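Side-chain contacts in hydroxyglutarate synthase (Oryza sativa, PDB 6W1K), which catalyses the oxygen-dependent decarboxylation and hydroxylation of 2-oxoadipate to D-2-hydroxyglutarate with an iron(II) cofactor, a step of lysine breakdown: residues T42-V47 with D53-D58; K31-R36 with N194-S199; K212-V217 with Q240-V245. All blocks are in the same frame, centred on the assembly; numbering follows the deposited sequence.

Contact 1 of 3, residues T42-V47 with D53-D58; sequences TILELV and DHICYD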
# COMPACT_ATOMS: atom_id res chain seq x y z
N THR A 42 12.37 6.91 -8.90
CA THR A 42 12.69 7.19 -10.30
C THR A 42 11.45 7.16 -11.17
O THR A 42 11.27 8.02 -12.03
CB THR A 42 13.71 6.18 -10.83
OG1 THR A 42 14.93 6.36 -10.13
CG2 THR A 42 13.96 6.40 -12.34
N ILE A 43 10.60 6.14 -10.98
CA ILE A 43 9.40 6.02 -11.79
C ILE A 43 8.50 7.24 -11.60
O ILE A 43 7.92 7.74 -12.57
CB ILE A 43 8.65 4.72 -11.44
CG1 ILE A 43 9.38 3.53 -12.04
CG2 ILE A 43 7.23 4.72 -12.02
CD1 ILE A 43 8.87 2.17 -11.60
N LEU A 44 8.35 7.73 -10.36
CA LEU A 44 7.54 8.92 -10.14
C LEU A 44 8.13 10.14 -10.85
O LEU A 44 7.40 10.98 -11.40
CB LEU A 44 7.40 9.17 -8.64
CG LEU A 44 6.46 8.21 -7.90
CD1 LEU A 44 6.69 8.31 -6.41
CD2 LEU A 44 5.01 8.53 -8.25
N GLU A 45 9.45 10.24 -10.89
CA GLU A 45 10.06 11.31 -11.67
C GLU A 45 9.81 11.11 -13.16
O GLU A 45 9.54 12.08 -13.89
CB GLU A 45 11.55 11.39 -11.37
CG GLU A 45 11.85 11.82 -9.93
CD GLU A 45 13.31 11.68 -9.52
OE1 GLU A 45 14.09 11.04 -10.27
OE2 GLU A 45 13.69 12.20 -8.44
N LEU A 46 9.91 9.87 -13.65
CA LEU A 46 9.73 9.63 -15.08
C LEU A 46 8.31 9.95 -15.53
O LEU A 46 8.09 10.47 -16.63
CB LEU A 46 10.08 8.18 -15.42
CG LEU A 46 11.56 7.80 -15.42
CD1 LEU A 46 11.71 6.27 -15.52
CD2 LEU A 46 12.33 8.49 -16.54
N VAL A 47 7.33 9.59 -14.71
CA VAL A 47 5.94 9.86 -15.05
C VAL A 47 5.68 11.36 -15.06
O VAL A 47 4.97 11.88 -15.93
CB VAL A 47 5.02 9.12 -14.07
CG1 VAL A 47 3.58 9.57 -14.28
CG2 VAL A 47 5.17 7.60 -14.25
N ASP A 53 2.26 17.40 -14.39
CA ASP A 53 2.00 17.39 -12.94
C ASP A 53 0.60 16.84 -12.67
O ASP A 53 -0.35 17.56 -12.33
CB ASP A 53 2.16 18.80 -12.37
CG ASP A 53 2.10 18.83 -10.86
OD1 ASP A 53 2.17 17.74 -10.26
OD2 ASP A 53 1.99 19.94 -10.28
N HIS A 54 0.47 15.53 -12.80
CA HIS A 54 -0.87 14.96 -12.70
C HIS A 54 -0.90 13.67 -11.90
O HIS A 54 -1.86 12.91 -12.03
CB HIS A 54 -1.43 14.67 -14.09
CG HIS A 54 -1.39 15.86 -15.00
ND1 HIS A 54 -0.55 15.94 -16.08
CD2 HIS A 54 -2.08 17.02 -14.95
CE1 HIS A 54 -0.74 17.10 -16.68
NE2 HIS A 54 -1.67 17.77 -16.03
N ILE A 55 0.14 13.40 -11.12
CA ILE A 55 0.23 12.15 -10.37
C ILE A 55 -0.68 12.22 -9.15
O ILE A 55 -0.54 13.09 -8.28
CB ILE A 55 1.68 11.87 -9.97
CG1 ILE A 55 2.54 11.68 -11.23
CG2 ILE A 55 1.77 10.68 -9.09
CD1 ILE A 55 4.02 11.58 -10.90
N CYS A 56 -1.62 11.29 -9.07
CA CYS A 56 -2.51 11.14 -7.94
C CYS A 56 -2.31 9.75 -7.36
O CYS A 56 -2.09 8.79 -8.09
CB CYS A 56 -3.96 11.31 -8.36
SG CYS A 56 -4.27 12.95 -9.03
N TYR A 57 -2.42 9.65 -6.06
CA TYR A 57 -2.16 8.41 -5.36
C TYR A 57 -3.48 7.70 -5.14
O TYR A 57 -4.36 8.21 -4.46
CB TYR A 57 -1.48 8.69 -4.04
CG TYR A 57 -0.05 9.14 -4.18
CD1 TYR A 57 0.74 8.71 -5.25
CD2 TYR A 57 0.54 9.95 -3.22
CE1 TYR A 57 2.08 9.09 -5.36
CE2 TYR A 57 1.89 10.34 -3.33
CZ TYR A 57 2.64 9.90 -4.39
OH TYR A 57 3.96 10.26 -4.51
N ASP A 58 -3.60 6.51 -5.72
CA ASP A 58 -4.83 5.74 -5.59
C ASP A 58 -5.01 5.23 -4.17
O ASP A 58 -6.10 5.33 -3.58
CB ASP A 58 -4.79 4.57 -6.57
CG ASP A 58 -6.04 3.71 -6.52
OD1 ASP A 58 -6.16 2.81 -5.65
OD2 ASP A 58 -6.92 3.98 -7.34
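Leu44 and Val47, one turn apart on helix 38-51, both close on Ile55, and no hydrogen bond joins the two segments. The apolar contacts come first. Ile55 divides its branches between the two helix residues. Its CG2 meets Leu44 CD2 at 4.0 Å, while its CG1 lies 3.9 Å from Val47 CG1. The tip of the same chain, Ile55 CD1, runs on to the helix backbone and ends 3.5 Å from Leu44 O. Ile55 CG1 is anti to its own carbonyl carbon (chi1 -63°), which sends the longer branch toward the helix. Val47 answers with CG1, the methyl anti to its backbone N (chi1 171°). Its other methyl, CG2, serves the packing against Phe213 and Phe216 of helix 210-219.

Residues 52-56 form the short connection from helix 38-51 to strand 57-65, a strand of the mixed sheet of this glyoxalase-clan fold, and the helix packs back on the start of that strand. The same strand carries the metal ligand His59, two residues beyond Tyr57.

The aromatic contact is made at a ring edge. Leu44 CD2 lies near the plane of the Tyr57 ring, 4.2 Å from CE1. The second methyl, Leu44 CD1, stands 3.9 Å from Tyr57 OH, and the two side chains cross at about a right angle. The hydroxyl has its polar partner in Glu30 of helix 16-36, to which it is hydrogen-bonded.

Contact 2 of 3, residues K31-R36 with N194-S199; sequences KVYLSR and NHTTIS. With NI (nickel (II) ion), chain E; OOG (2-oxoadipic acid), chain F.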
# COMPACT_ATOMS: atom_id res chain seq x y z
N LYS A 31 8.19 10.54 2.32
CA LYS A 31 9.61 10.90 2.29
C LYS A 31 10.51 9.73 2.66
O LYS A 31 11.56 9.52 2.04
CB LYS A 31 9.87 12.08 3.23
CG LYS A 31 9.05 13.32 2.90
CD LYS A 31 9.85 14.61 3.07
CE LYS A 31 8.95 15.86 2.88
NZ LYS A 31 7.83 15.90 3.90
N VAL A 32 10.16 8.99 3.73
CA VAL A 32 10.91 7.79 4.10
C VAL A 32 10.88 6.78 2.95
O VAL A 32 11.92 6.20 2.59
CB VAL A 32 10.34 7.16 5.39
CG1 VAL A 32 11.05 5.79 5.66
CG2 VAL A 32 10.52 8.09 6.57
N TYR A 33 9.69 6.53 2.40
CA TYR A 33 9.53 5.61 1.27
C TYR A 33 10.43 5.96 0.10
O TYR A 33 11.13 5.10 -0.44
CB TYR A 33 8.06 5.67 0.86
CG TYR A 33 7.63 4.99 -0.41
CD1 TYR A 33 7.20 5.76 -1.49
CD2 TYR A 33 7.52 3.59 -0.50
CE1 TYR A 33 6.72 5.19 -2.63
CE2 TYR A 33 7.05 2.99 -1.66
CZ TYR A 33 6.63 3.82 -2.71
OH TYR A 33 6.14 3.28 -3.85
N LEU A 34 10.40 7.21 -0.33
CA LEU A 34 11.24 7.58 -1.47
C LEU A 34 12.73 7.50 -1.16
O LEU A 34 13.52 7.16 -2.05
CB LEU A 34 10.88 9.00 -1.93
CG LEU A 34 9.45 9.20 -2.46
CD1 LEU A 34 9.20 10.65 -2.80
CD2 LEU A 34 9.23 8.37 -3.68
N SER A 35 13.14 7.80 0.07
CA SER A 35 14.56 7.73 0.41
C SER A 35 15.09 6.30 0.43
O SER A 35 16.31 6.09 0.32
CB SER A 35 14.79 8.42 1.76
OG SER A 35 14.32 7.64 2.84
N ARG A 36 14.22 5.30 0.55
CA ARG A 36 14.68 3.91 0.62
C ARG A 36 14.34 3.09 -0.61
O ARG A 36 14.73 1.91 -0.69
CB ARG A 36 14.07 3.19 1.82
CG ARG A 36 14.42 3.68 3.21
CD ARG A 36 13.51 2.92 4.20
NE ARG A 36 13.97 2.93 5.56
CZ ARG A 36 13.22 2.56 6.58
NH1 ARG A 36 11.95 2.18 6.41
NH2 ARG A 36 13.74 2.61 7.78
N ASN A 194 4.33 0.39 2.56
CA ASN A 194 4.70 -0.78 1.74
C ASN A 194 4.63 -0.46 0.25
O ASN A 194 5.45 -0.95 -0.54
CB ASN A 194 3.79 -1.95 2.10
CG ASN A 194 3.94 -3.10 1.14
OD1 ASN A 194 3.19 -3.21 0.18
ND2 ASN A 194 4.92 -3.95 1.39
N HIS A 195 3.66 0.38 -0.15
CA HIS A 195 3.71 0.98 -1.47
C HIS A 195 2.72 2.13 -1.55
O HIS A 195 1.77 2.24 -0.76
CB HIS A 195 3.44 -0.05 -2.57
CG HIS A 195 2.06 -0.62 -2.58
ND1 HIS A 195 1.70 -1.74 -1.85
CD2 HIS A 195 0.95 -0.27 -3.27
CE1 HIS A 195 0.44 -2.03 -2.07
NE2 HIS A 195 -0.05 -1.14 -2.92
N THR A 196 2.98 3.01 -2.50
CA THR A 196 1.97 3.92 -3.00
C THR A 196 1.56 3.40 -4.37
O THR A 196 2.21 2.51 -4.94
CB THR A 196 2.49 5.36 -3.07
OG1 THR A 196 1.37 6.25 -3.26
CG2 THR A 196 3.47 5.53 -4.20
N THR A 197 0.50 3.99 -4.92
CA THR A 197 -0.13 3.54 -6.16
C THR A 197 -0.45 4.75 -7.01
O THR A 197 -1.10 5.67 -6.53
CB THR A 197 -1.43 2.80 -5.85
OG1 THR A 197 -1.16 1.79 -4.88
CG2 THR A 197 -2.03 2.16 -7.07
N ILE A 198 -0.02 4.73 -8.26
CA ILE A 198 -0.34 5.80 -9.19
C ILE A 198 -1.68 5.48 -9.83
O ILE A 198 -1.88 4.38 -10.36
CB ILE A 198 0.76 5.96 -10.25
CG1 ILE A 198 2.08 6.38 -9.61
CG2 ILE A 198 0.32 6.95 -11.31
CD1 ILE A 198 3.21 6.41 -10.64
N SER A 199 -2.59 6.44 -9.79
CA SER A 199 -3.87 6.33 -10.44
C SER A 199 -3.69 6.66 -11.92
O SER A 199 -3.70 7.83 -12.31
CB SER A 199 -4.86 7.29 -9.79
OG SER A 199 -6.08 7.23 -10.48
NI NI E . -1.97 -1.84 -3.64
C2 OOG F . -0.74 -5.01 -0.13
C3 OOG F . -1.07 -5.77 -1.42
C4 OOG F . -2.56 -5.58 -1.77
C6 OOG F . -3.82 -4.12 -3.58
O4 OOG F . -4.74 -4.98 -3.70
O3 OOG F . -3.75 -3.17 -4.39
C5 OOG F . -2.81 -4.24 -2.45
C1 OOG F . 0.66 -5.35 0.38
O1 OOG F . 0.96 -5.12 1.51
O2 OOG F . 1.63 -5.93 -0.45
O5 OOG F . -2.23 -3.27 -2.09
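Tyr33 reaches from helix 16-36 across to strand 195-199 and meets His195 and Thr196 there. The van der Waals contacts are made by the outer end of its ring. Thr196 CG2 approaches Tyr33 CE1 to 3.6 Å, and the two side chains cross at about a right angle. On the other side of the hydroxyl, Tyr33 CE2 lies 3.9 Å from His195 CA. Tyr33 CG is anti to the backbone N (chi1 170°), which carries the ring off the helix and onto the strand.

The polar contact is weak. Thr196 N points at Tyr33 OH over 3.4 Å, long but nearly straight at 177°. The stronger partner of the hydroxyl is Tyr265 O on strand 258-271, to which it is hydrogen-bonded, so it ties the helix to two neighbouring strands. With an alanine at Tyr33, whose ring and hydroxyl are gone, Tyr265 O would probably lose a hydrogen-bond partner, and a gap is likely to open beside Thr196 CG2.

Metal binding lies on the far side of the strand. His195 leaves the strand with its CB directed away from the helix, and its NE2 binds the nickel ion at 2.2 Å. His59 and Glu267 complete the protein ligands, a two-histidine, one-carboxylate set. The 2-oxoadipate chelates the metal through O5, at 2.1 Å, and O3, at 2.4 Å. O5 also lies near the plane of the His195 ring, at its edge.

Bidentate binding of the 2-oxo acid places the bond to be broken in decarboxylation next to the metal, consistent with attack by oxygen on a substrate held at iron(II) in the working enzyme.

Contact 3 of 3, residues K212-V217 with Q240-V245; sequences KFNKFV and QQSSTV. With OOG (2-oxoadipic acid), chain F.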
# COMPACT_ATOMS: atom_id res chain seq x y z
N LYS A 212 -0.51 0.65 -21.73
CA LYS A 212 0.50 1.59 -22.25
C LYS A 212 1.44 1.95 -21.10
O LYS A 212 2.63 2.01 -21.32
CB LYS A 212 -0.14 2.86 -22.79
CG LYS A 212 -0.21 2.95 -24.30
CD LYS A 212 -1.33 2.15 -24.89
CE LYS A 212 -1.49 2.35 -26.38
NZ LYS A 212 -2.00 3.70 -26.70
N PHE A 213 0.91 2.18 -19.90
CA PHE A 213 1.73 2.51 -18.75
C PHE A 213 2.73 1.40 -18.45
O PHE A 213 3.92 1.66 -18.24
CB PHE A 213 0.86 2.76 -17.51
CG PHE A 213 1.64 3.34 -16.36
CD1 PHE A 213 1.63 4.71 -16.14
CD2 PHE A 213 2.41 2.53 -15.52
CE1 PHE A 213 2.36 5.26 -15.11
CE2 PHE A 213 3.16 3.08 -14.51
CZ PHE A 213 3.12 4.45 -14.29
N ASN A 214 2.27 0.15 -18.46
CA ASN A 214 3.17 -0.97 -18.19
C ASN A 214 4.33 -1.01 -19.18
O ASN A 214 5.48 -1.26 -18.80
CB ASN A 214 2.40 -2.28 -18.22
CG ASN A 214 1.57 -2.49 -16.97
OD1 ASN A 214 1.71 -1.75 -15.99
ND2 ASN A 214 0.69 -3.47 -17.01
N LYS A 215 4.05 -0.77 -20.46
CA LYS A 215 5.12 -0.80 -21.46
C LYS A 215 6.08 0.37 -21.26
O LYS A 215 7.29 0.23 -21.45
CB LYS A 215 4.53 -0.80 -22.87
CG LYS A 215 5.57 -0.78 -23.98
CD LYS A 215 5.13 0.13 -25.11
CE LYS A 215 5.69 -0.31 -26.47
NZ LYS A 215 7.00 -1.04 -26.37
N PHE A 216 5.56 1.53 -20.86
CA PHE A 216 6.42 2.66 -20.48
C PHE A 216 7.38 2.27 -19.35
O PHE A 216 8.57 2.58 -19.41
CB PHE A 216 5.53 3.85 -20.09
CG PHE A 216 6.27 5.02 -19.50
CD1 PHE A 216 6.33 5.21 -18.12
CD2 PHE A 216 6.90 5.95 -20.33
CE1 PHE A 216 7.02 6.27 -17.57
CE2 PHE A 216 7.58 7.02 -19.79
CZ PHE A 216 7.64 7.18 -18.40
N VAL A 217 6.90 1.57 -18.33
CA VAL A 217 7.77 1.21 -17.22
C VAL A 217 8.82 0.20 -17.68
O VAL A 217 10.01 0.34 -17.39
CB VAL A 217 6.94 0.67 -16.04
CG1 VAL A 217 7.84 0.06 -14.97
CG2 VAL A 217 6.13 1.76 -15.47
N GLN A 240 -7.88 -2.90 -12.63
CA GLN A 240 -6.70 -3.48 -13.28
C GLN A 240 -5.45 -2.91 -12.63
O GLN A 240 -5.29 -1.69 -12.51
CB GLN A 240 -6.73 -3.18 -14.79
CG GLN A 240 -8.11 -3.38 -15.41
CD GLN A 240 -8.08 -3.44 -16.94
OE1 GLN A 240 -7.06 -3.17 -17.57
NE2 GLN A 240 -9.22 -3.80 -17.53
N GLN A 241 -4.57 -3.80 -12.18
CA GLN A 241 -3.46 -3.38 -11.33
C GLN A 241 -2.17 -4.04 -11.77
O GLN A 241 -2.18 -5.19 -12.23
CB GLN A 241 -3.75 -3.73 -9.88
CG GLN A 241 -4.95 -3.01 -9.28
CD GLN A 241 -5.31 -3.57 -7.92
OE1 GLN A 241 -6.14 -4.47 -7.80
NE2 GLN A 241 -4.69 -3.03 -6.89
N SER A 242 -1.08 -3.28 -11.68
CA SER A 242 0.27 -3.79 -11.91
C SER A 242 1.18 -3.19 -10.85
O SER A 242 0.81 -2.21 -10.18
CB SER A 242 0.76 -3.48 -13.32
OG SER A 242 0.74 -2.09 -13.55
N SER A 243 2.36 -3.77 -10.68
CA SER A 243 3.27 -3.36 -9.61
C SER A 243 4.70 -3.72 -10.00
O SER A 243 4.92 -4.68 -10.73
CB SER A 243 2.96 -4.03 -8.26
OG SER A 243 3.19 -5.42 -8.31
N THR A 244 5.66 -2.94 -9.51
CA THR A 244 7.05 -3.27 -9.72
C THR A 244 7.47 -4.36 -8.73
O THR A 244 6.83 -4.58 -7.70
CB THR A 244 7.97 -2.05 -9.52
OG1 THR A 244 7.73 -1.48 -8.23
CG2 THR A 244 7.76 -1.01 -10.61
N VAL A 245 8.54 -5.06 -9.09
CA VAL A 245 9.27 -5.87 -8.13
C VAL A 245 9.93 -4.95 -7.11
O VAL A 245 10.56 -3.95 -7.47
CB VAL A 245 10.30 -6.74 -8.85
CG1 VAL A 245 11.10 -7.57 -7.86
CG2 VAL A 245 9.59 -7.63 -9.87
C2 OOG F . -0.74 -5.01 -0.13
C3 OOG F . -1.07 -5.77 -1.42
C4 OOG F . -2.56 -5.58 -1.77
C6 OOG F . -3.82 -4.12 -3.58
O4 OOG F . -4.74 -4.98 -3.70
O3 OOG F . -3.75 -3.17 -4.39
C5 OOG F . -2.81 -4.24 -2.45
C1 OOG F . 0.66 -5.35 0.38
O1 OOG F . 0.96 -5.12 1.51
O2 OOG F . 1.63 -5.93 -0.45
O5 OOG F . -2.23 -3.27 -2.09
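Helix 210-219 lies beside strand 239-243 with its closest CA pair at Asn214 and Ser242, 7.5 Å apart, and Val217 next comes level with Thr244. This is helix-on-sheet packing in the glyoxalase-clan fold. The strand runs antiparallel to strand 258-271 in the mixed sheet. The buried polar link is between Asn214 and Ser242. Ser242 OG donates to Asn214 OD1 at 2.6 Å, in the carbonyl plane and on a lone pair, with a C=O...donor angle of 128°. The serine hydroxyl sits between its backbone N and carbonyl carbon (chi1 58°), and from there it meets the amide. Further along, Val217 CG1 lies only loosely against Thr244 CG2, at 4.5 Å. Thr244, just past the strand, uses OG1 in a hydrogen bond with Ile266 N of strand 258-271.

Next to Ser242 in sequence, Gln241 points away from the helix, so the strand presents one face to Asn214 and the other to the 2-oxoadipate pocket. Asn298 holds Gln241 OE1, and Glu267, a metal ligand, accepts a hydrogen bond from NE2. The same nitrogen makes a weak, bent hydrogen bond to the substrate, with Gln241 NE2 2.7 Å from O3 of 2-oxoadipate and an N-H...O3 angle of 127°.

Each contact packs a helix on a strand of the one mixed sheet or on the chain beside it. Contacts 2 and 3 are buried; contact 1 is only partly buried. Contact 1 is apolar between its segments, contact 2 adds a weak hydrogen bond and a metal ligand, and contact 3 turns on a buried amide-hydroxyl bond. The strands of contacts 1 and 2, 57-65 and 195-199, are neighbours in the sheet: Asp58 N probably bonds to Thr197 O, and Leu44 packs on Ile198. Between contacts 1 and 3, Ile43 meets Thr244 and Leu46 O lies against the Phe216 ring. Contacts 2 and 3 both reach 2-oxoadipate, the first through the metal, the second through an amide.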